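Local structure of O-ureido-L-serine synthase (Streptomyces lavendulae, 3X44) at the interface of chains A and B. The protein catalyses the addition of hydroxyurea to O-acetyl-L-serine, using pyridoxal 5'-phosphate, to make O-ureido-L-serine for D-cycloserine biosynthesis. Numbering follows the deposited sequence. Chains: chain A/B, O-ureido-L-serine synthase.

Two patches of one twofold-symmetric interface illustrate how two subunits can be joined in different ways. The centres of the C-alpha atoms of contact 1 and contact 2 lie about 21 Å apart, and they share no residue. Contact 1 sets the end of helix 244-257 and the following loop of chain A against helix 73-85, helix 99-107 and B:Tyr108 just after it. In contact 2 the C-terminal helix 312-319 of chain A reaches over to chain B, meeting strand 88-94, helix 120-135 and the loop beyond. Symmetry repeats both with the chains exchanged, so each subunit gives and receives a C-terminal helix within the homotetramer.

Contact 1: the interface of chains A and B. Residues chain A 255, 259-261; chain B 80, 104, 107-108.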
ATOM      1  N   ALA A 255       7.567  24.710   2.875  1.00 17.15           N
ATOM      2  CA  ALA A 255       7.361  24.366   4.273  1.00 16.83           C
ATOM      3  C   ALA A 255       6.315  25.249   4.957  1.00 18.46           C
ATOM      4  O   ALA A 255       5.488  24.756   5.718  1.00 21.52           O
ATOM      5  CB  ALA A 255       8.683  24.444   5.022  1.00 17.09           C
ATOM      6  N   GLY A 259       3.343  22.964   4.067  1.00 19.81           N
ATOM      7  CA  GLY A 259       3.664  21.991   5.093  1.00 22.29           C
ATOM      8  C   GLY A 259       4.609  20.915   4.578  1.00 20.43           C
ATOM      9  O   GLY A 259       4.632  19.802   5.093  1.00 23.10           O
ATOM     10  N   ILE A 260       5.374  21.236   3.543  1.00 19.59           N
ATOM     11  CA  ILE A 260       6.338  20.282   2.992  1.00 21.87           C
ATOM     12  C   ILE A 260       7.735  20.868   3.179  1.00 22.74           C
ATOM     13  O   ILE A 260       8.088  21.880   2.571  1.00 23.01           O
ATOM     14  CB  ILE A 260       6.075  20.007   1.496  1.00 20.35           C
ATOM     15  CG1 ILE A 260       4.669  19.430   1.320  1.00 21.76           C
ATOM     16  CG2 ILE A 260       7.093  18.997   0.962  1.00 22.65           C
ATOM     17  CD1 ILE A 260       4.184  19.417  -0.113  1.00 18.74           C
ATOM     18  N   PHE A 261       8.514  20.225   4.048  1.00 22.72           N
ATOM     19  CA  PHE A 261       9.864  20.659   4.384  1.00 22.36           C
ATOM     20  C   PHE A 261      10.907  19.854   3.614  1.00 20.28           C
ATOM     21  O   PHE A 261      11.166  18.697   3.931  1.00 16.94           O
ATOM     22  CB  PHE A 261      10.080  20.495   5.890  1.00 21.49           C
ATOM     23  CG  PHE A 261      11.335  21.134   6.396  1.00 22.08           C
ATOM     24  CD1 PHE A 261      11.692  22.416   5.985  1.00 18.51           C
ATOM     25  CD2 PHE A 261      12.163  20.454   7.288  1.00 19.92           C
ATOM     26  CE1 PHE A 261      12.852  23.012   6.452  1.00 20.04           C
ATOM     27  CE2 PHE A 261      13.327  21.041   7.763  1.00 19.96           C
ATOM     28  CZ  PHE A 261      13.676  22.323   7.345  1.00 19.31           C
TER
ATOM     29  N   MET B  80       3.163  22.121  10.926  1.00 20.45           N
ATOM     30  CA  MET B  80       3.008  21.521   9.604  1.00 17.74           C
ATOM     31  C   MET B  80       1.548  21.447   9.153  1.00 19.71           C
ATOM     32  O   MET B  80       1.231  21.758   8.002  1.00 21.35           O
ATOM     33  CB  MET B  80       3.615  20.120   9.596  1.00 17.00           C
ATOM     34  CG  MET B  80       3.691  19.492   8.220  1.00 13.94           C
ATOM     35  SD  MET B  80       3.911  17.720   8.286  1.00 20.24           S
ATOM     36  CE  MET B  80       2.612  17.199   9.410  1.00 15.59           C
ATOM     37  N   LEU B 104      12.595  23.771  13.319  1.00 19.60           N
ATOM     38  CA  LEU B 104      11.577  23.072  12.549  1.00 19.13           C
ATOM     39  C   LEU B 104      10.239  23.784  12.675  1.00 19.08           C
ATOM     40  O   LEU B 104       9.526  23.971  11.685  1.00 20.67           O
ATOM     41  CB  LEU B 104      11.467  21.618  13.014  1.00 20.18           C
ATOM     42  CG  LEU B 104      12.477  20.667  12.356  1.00 23.75           C
ATOM     43  CD1 LEU B 104      12.095  19.221  12.642  1.00 26.39           C
ATOM     44  CD2 LEU B 104      12.503  20.908  10.859  1.00 24.03           C
ATOM     45  N   ALA B 107      10.403  26.719  10.526  1.00 18.84           N
ATOM     46  CA  ALA B 107      10.349  26.363   9.116  1.00 20.53           C
ATOM     47  C   ALA B 107       8.917  26.272   8.593  1.00 19.53           C
ATOM     48  O   ALA B 107       8.616  26.745   7.494  1.00 17.69           O
ATOM     49  CB  ALA B 107      11.076  25.042   8.883  1.00 21.30           C
ATOM     50  N   TYR B 108       8.034  25.662   9.375  1.00 20.06           N
ATOM     51  CA  TYR B 108       6.642  25.524   8.962  1.00 19.14           C
ATOM     52  C   TYR B 108       5.855  26.821   9.155  1.00 19.56           C
ATOM     53  O   TYR B 108       4.660  26.882   8.859  1.00 19.57           O
ATOM     54  CB  TYR B 108       5.971  24.383   9.737  1.00 17.01           C
ATOM     55  CG  TYR B 108       6.456  23.013   9.313  1.00 17.40           C
ATOM     56  CD1 TYR B 108       6.249  22.552   8.008  1.00 17.59           C
ATOM     57  CD2 TYR B 108       7.132  22.183  10.212  1.00 17.11           C
ATOM     58  CE1 TYR B 108       6.707  21.289   7.611  1.00 18.73           C
ATOM     59  CE2 TYR B 108       7.589  20.923   9.818  1.00 19.89           C
ATOM     60  CZ  TYR B 108       7.373  20.486   8.522  1.00 17.89           C
ATOM     61  OH  TYR B 108       7.822  19.245   8.141  1.00 20.79           O
TER
HETATM   62  O   HOH W   1       6.883  18.245   5.587  1.00 17.48           O
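A:Phe261 lays its ring against B:Leu104 and B:Ala107, and its CB against B:Tyr108, which makes it the main apolar probe of chain A in this patch. Its CG stands anti to the backbone N (chi1 -170°), an orientation that sends the ring away from its own loop and toward the end of helix 99-107. The two methyl groups that receive it lie on the same side of the ring plane but toward different rims. B:Leu104 comes in at about a right angle, its CD2 packed tightly at 3.2 Å from A:Phe261 CE2. The CB of B:Ala107 sits toward the other rim, 3.6 Å from A:Phe261 CE1.

The ring of B:Tyr108 is wedged between parts of both chains. B:Met80 CB, from its own subunit, lies over the centre of one face, whereas A:Phe261 CB lies on the opposite side of the ring plane, near the phenol end and 3.4 Å from B:Tyr108 OH. Along the CD1-CE1 flank run backbone groups of chain A: the carbonyl A:Ala255 O is 3.3 Å from B:Tyr108 CD1, and A:Gly259 follows next to CE1. B:Met80 also touches chain A directly, its CG 3.3 Å from A:Gly259 O.

Polar linkage in this patch passes through a water molecule. It lies in the plane of the B:Tyr108 ring, at its edge, with the water oxygen 2.9 Å from the phenol OH. The same water oxygen is 2.8 Å from A:Gly259 O, and the amide A:Phe261 N approaches it at 3.0 Å with an angle of 158° at the hydrogen. One water thus joins the tyrosine hydroxyl to two backbone groups of the turn, and the carbonyl and amide flanking A:Ile260 both gain a partner. The patch fits the loop after helix 244-257 onto the neighbouring subunit and helps hold the two chains together within the homotetramer.

Contact 2: the interface of chains A and B. Residues chain A 314-315, 318-319; chain B 90, 131, 135, 137.
B:Tyr135 receives A:Leu318 on one face of its ring and A:Asp319 at its hydroxyl, where the C-terminal helix 312-319 of one subunit rests on its neighbour. The enzyme belongs to the cysteine synthase family of fold-type II pyridoxal phosphate enzymes, and this exchanged helix is one of the means by which its subunits pair.

The phenol of B:Tyr135 donates a hydrogen bond from OH to A:Asp319 OD1, 2.7 Å long. The acceptor lies at the edge of the ring and in its plane, whereas the carboxylate plane is turned 81° from the ring. The hydroxyl meets OD1 of A:Asp319 on the syn side, 28° out of the carboxylate plane. The bond probably helps set the direction of the phenol tip, while A:Leu318 packs on one face of the ring. The CD1 methyl of that leucine lies over the ring but offset toward the rim, and its CB comes within 3.7 Å of B:Tyr135 CE2.

A:Leu315, one turn before A:Asp319, sends its CD2 methyl between B:Leu131 and B:Trp137, beside the meeting tips of two indoles. It crosses B:Leu131 at about a right angle, their CD2 methyls 3.9 Å apart, and the same A:Leu315 CD2 lies 4.2 Å from B:Trp137 CH2.

A:Leu318 is also shared between aromatic groups. Its CD1 lies toward the rim of one face of A:Trp314 in its own helix, and is 3.9 Å from B:Trp137 CZ2, which it meets tip to tip.

B:Trp137 and A:Trp314 point their six-membered rings at each other. CG of A:Trp314 is anti to the backbone N (chi1 177°), extending the indole toward chain B; its CH2 ends 3.6 Å from B:Trp137 CZ2. The two indole planes are nearly parallel but displaced, so their rims meet with little overlap of faces. B:Trp137 is flanked within its own subunit by B:Tyr135 CB toward the rim of one face and B:Val90 CG2 toward the rim of the other, which should limit its rotation.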
ATOM      1  N   TRP A 314       6.982  39.985  19.073  1.00 47.27           N
ATOM      2  CA  TRP A 314       5.727  39.751  18.378  1.00 48.78           C
ATOM      3  C   TRP A 314       4.567  39.855  19.363  1.00 50.25           C
ATOM      4  O   TRP A 314       3.578  40.545  19.101  1.00 49.72           O
ATOM      5  CB  TRP A 314       5.729  38.370  17.724  1.00 48.81           C
ATOM      6  CG  TRP A 314       4.432  38.042  17.051  1.00 50.83           C
ATOM      7  CD1 TRP A 314       3.893  38.663  15.958  1.00 51.05           C
ATOM      8  CD2 TRP A 314       3.502  37.022  17.431  1.00 50.70           C
ATOM      9  NE1 TRP A 314       2.686  38.091  15.635  1.00 50.86           N
ATOM     10  CE2 TRP A 314       2.422  37.081  16.522  1.00 51.14           C
ATOM     11  CE3 TRP A 314       3.476  36.061  18.452  1.00 49.51           C
ATOM     12  CZ2 TRP A 314       1.324  36.215  16.603  1.00 50.85           C
ATOM     13  CZ3 TRP A 314       2.386  35.200  18.534  1.00 50.15           C
ATOM     14  CH2 TRP A 314       1.324  35.284  17.613  1.00 51.58           C
ATOM     15  N   LEU A 315       4.697  39.172  20.497  1.00 51.63           N
ATOM     16  CA  LEU A 315       3.662  39.184  21.525  1.00 53.76           C
ATOM     17  C   LEU A 315       3.316  40.611  21.940  1.00 56.74           C
ATOM     18  O   LEU A 315       2.146  40.947  22.130  1.00 58.30           O
ATOM     19  CB  LEU A 315       4.125  38.393  22.748  1.00 50.93           C
ATOM     20  CG  LEU A 315       4.034  36.873  22.621  1.00 48.04           C
ATOM     21  CD1 LEU A 315       4.722  36.223  23.807  1.00 48.11           C
ATOM     22  CD2 LEU A 315       2.576  36.456  22.544  1.00 46.16           C
ATOM     23  N   LEU A 318       1.293  42.704  19.548  1.00 66.63           N
ATOM     24  CA  LEU A 318      -0.134  42.396  19.559  1.00 67.81           C
ATOM     25  C   LEU A 318      -0.931  43.347  20.447  1.00 69.51           C
ATOM     26  O   LEU A 318      -1.911  43.947  20.004  1.00 70.36           O
ATOM     27  CB  LEU A 318      -0.358  40.956  20.028  1.00 65.62           C
ATOM     28  CG  LEU A 318       0.322  39.851  19.215  1.00 64.57           C
ATOM     29  CD1 LEU A 318       0.184  38.525  19.942  1.00 62.69           C
ATOM     30  CD2 LEU A 318      -0.299  39.771  17.830  1.00 63.23           C
ATOM     31  N   ASP A 319      -0.509  43.479  21.702  1.00 70.55           N
ATOM     32  CA  ASP A 319      -1.192  44.350  22.654  1.00 72.40           C
ATOM     33  C   ASP A 319      -1.435  45.754  22.106  1.00 72.93           C
ATOM     34  O   ASP A 319      -2.523  46.313  22.258  1.00 71.95           O
ATOM     35  CB  ASP A 319      -0.379  44.443  23.946  1.00 72.39           C
ATOM     36  CG  ASP A 319      -0.387  43.151  24.732  1.00 72.44           C
ATOM     37  OD1 ASP A 319       0.151  42.145  24.225  1.00 72.62           O
ATOM     38  OD2 ASP A 319      -0.934  43.141  25.856  1.00 72.94           O
TER
ATOM     39  N   VAL B  90       1.333  28.818  17.276  1.00 17.71           N
ATOM     40  CA  VAL B  90       2.249  29.390  18.257  1.00 17.02           C
ATOM     41  C   VAL B  90       2.658  28.291  19.224  1.00 18.48           C
ATOM     42  O   VAL B  90       1.816  27.755  19.944  1.00 20.60           O
ATOM     43  CB  VAL B  90       1.577  30.498  19.099  1.00 19.19           C
ATOM     44  CG1 VAL B  90       2.609  31.141  20.020  1.00 17.85           C
ATOM     45  CG2 VAL B  90       0.931  31.528  18.203  1.00 16.24           C
ATOM     46  N   LEU B 131      -2.118  32.752  27.216  1.00 24.83           N
ATOM     47  CA  LEU B 131      -2.068  33.362  25.890  1.00 26.35           C
ATOM     48  C   LEU B 131      -3.395  33.213  25.171  1.00 28.06           C
ATOM     49  O   LEU B 131      -3.868  34.135  24.509  1.00 28.04           O
ATOM     50  CB  LEU B 131      -0.983  32.708  25.036  1.00 23.87           C
ATOM     51  CG  LEU B 131       0.452  32.892  25.510  1.00 24.85           C
ATOM     52  CD1 LEU B 131       1.372  31.986  24.703  1.00 24.13           C
ATOM     53  CD2 LEU B 131       0.845  34.358  25.368  1.00 25.81           C
ATOM     54  N   TYR B 135      -5.733  36.294  23.830  1.00 37.04           N
ATOM     55  CA  TYR B 135      -5.918  36.514  22.401  1.00 37.65           C
ATOM     56  C   TYR B 135      -6.991  35.681  21.705  1.00 36.38           C
ATOM     57  O   TYR B 135      -7.255  35.880  20.518  1.00 35.97           O
ATOM     58  CB  TYR B 135      -4.575  36.334  21.696  1.00 38.92           C
ATOM     59  CG  TYR B 135      -3.480  37.168  22.321  1.00 41.77           C
ATOM     60  CD1 TYR B 135      -2.561  36.600  23.206  1.00 42.04           C
ATOM     61  CD2 TYR B 135      -3.378  38.533  22.044  1.00 44.02           C
ATOM     62  CE1 TYR B 135      -1.566  37.376  23.800  1.00 41.82           C
ATOM     63  CE2 TYR B 135      -2.385  39.313  22.636  1.00 43.69           C
ATOM     64  CZ  TYR B 135      -1.486  38.728  23.508  1.00 43.12           C
ATOM     65  OH  TYR B 135      -0.505  39.500  24.083  1.00 43.93           O
ATOM     66  N   TRP B 137      -6.925  32.444  21.032  1.00 28.66           N
ATOM     67  CA  TRP B 137      -6.389  31.345  20.232  1.00 24.21           C
ATOM     68  C   TRP B 137      -6.954  30.000  20.661  1.00 22.36           C
ATOM     69  O   TRP B 137      -7.382  29.834  21.804  1.00 23.05           O
ATOM     70  CB  TRP B 137      -4.871  31.318  20.353  1.00 24.59           C
ATOM     71  CG  TRP B 137      -4.228  32.600  19.972  1.00 26.24           C
ATOM     72  CD1 TRP B 137      -4.754  33.582  19.175  1.00 26.25           C
ATOM     73  CD2 TRP B 137      -2.914  33.035  20.334  1.00 26.31           C
ATOM     74  NE1 TRP B 137      -3.841  34.600  19.018  1.00 27.66           N
ATOM     75  CE2 TRP B 137      -2.704  34.289  19.718  1.00 24.89           C
ATOM     76  CE3 TRP B 137      -1.892  32.484  21.119  1.00 24.85           C
ATOM     77  CZ2 TRP B 137      -1.512  35.003  19.862  1.00 25.76           C
ATOM     78  CZ3 TRP B 137      -0.706  33.196  21.262  1.00 26.33           C
ATOM     79  CH2 TRP B 137      -0.527  34.443  20.634  1.00 22.33           C
TER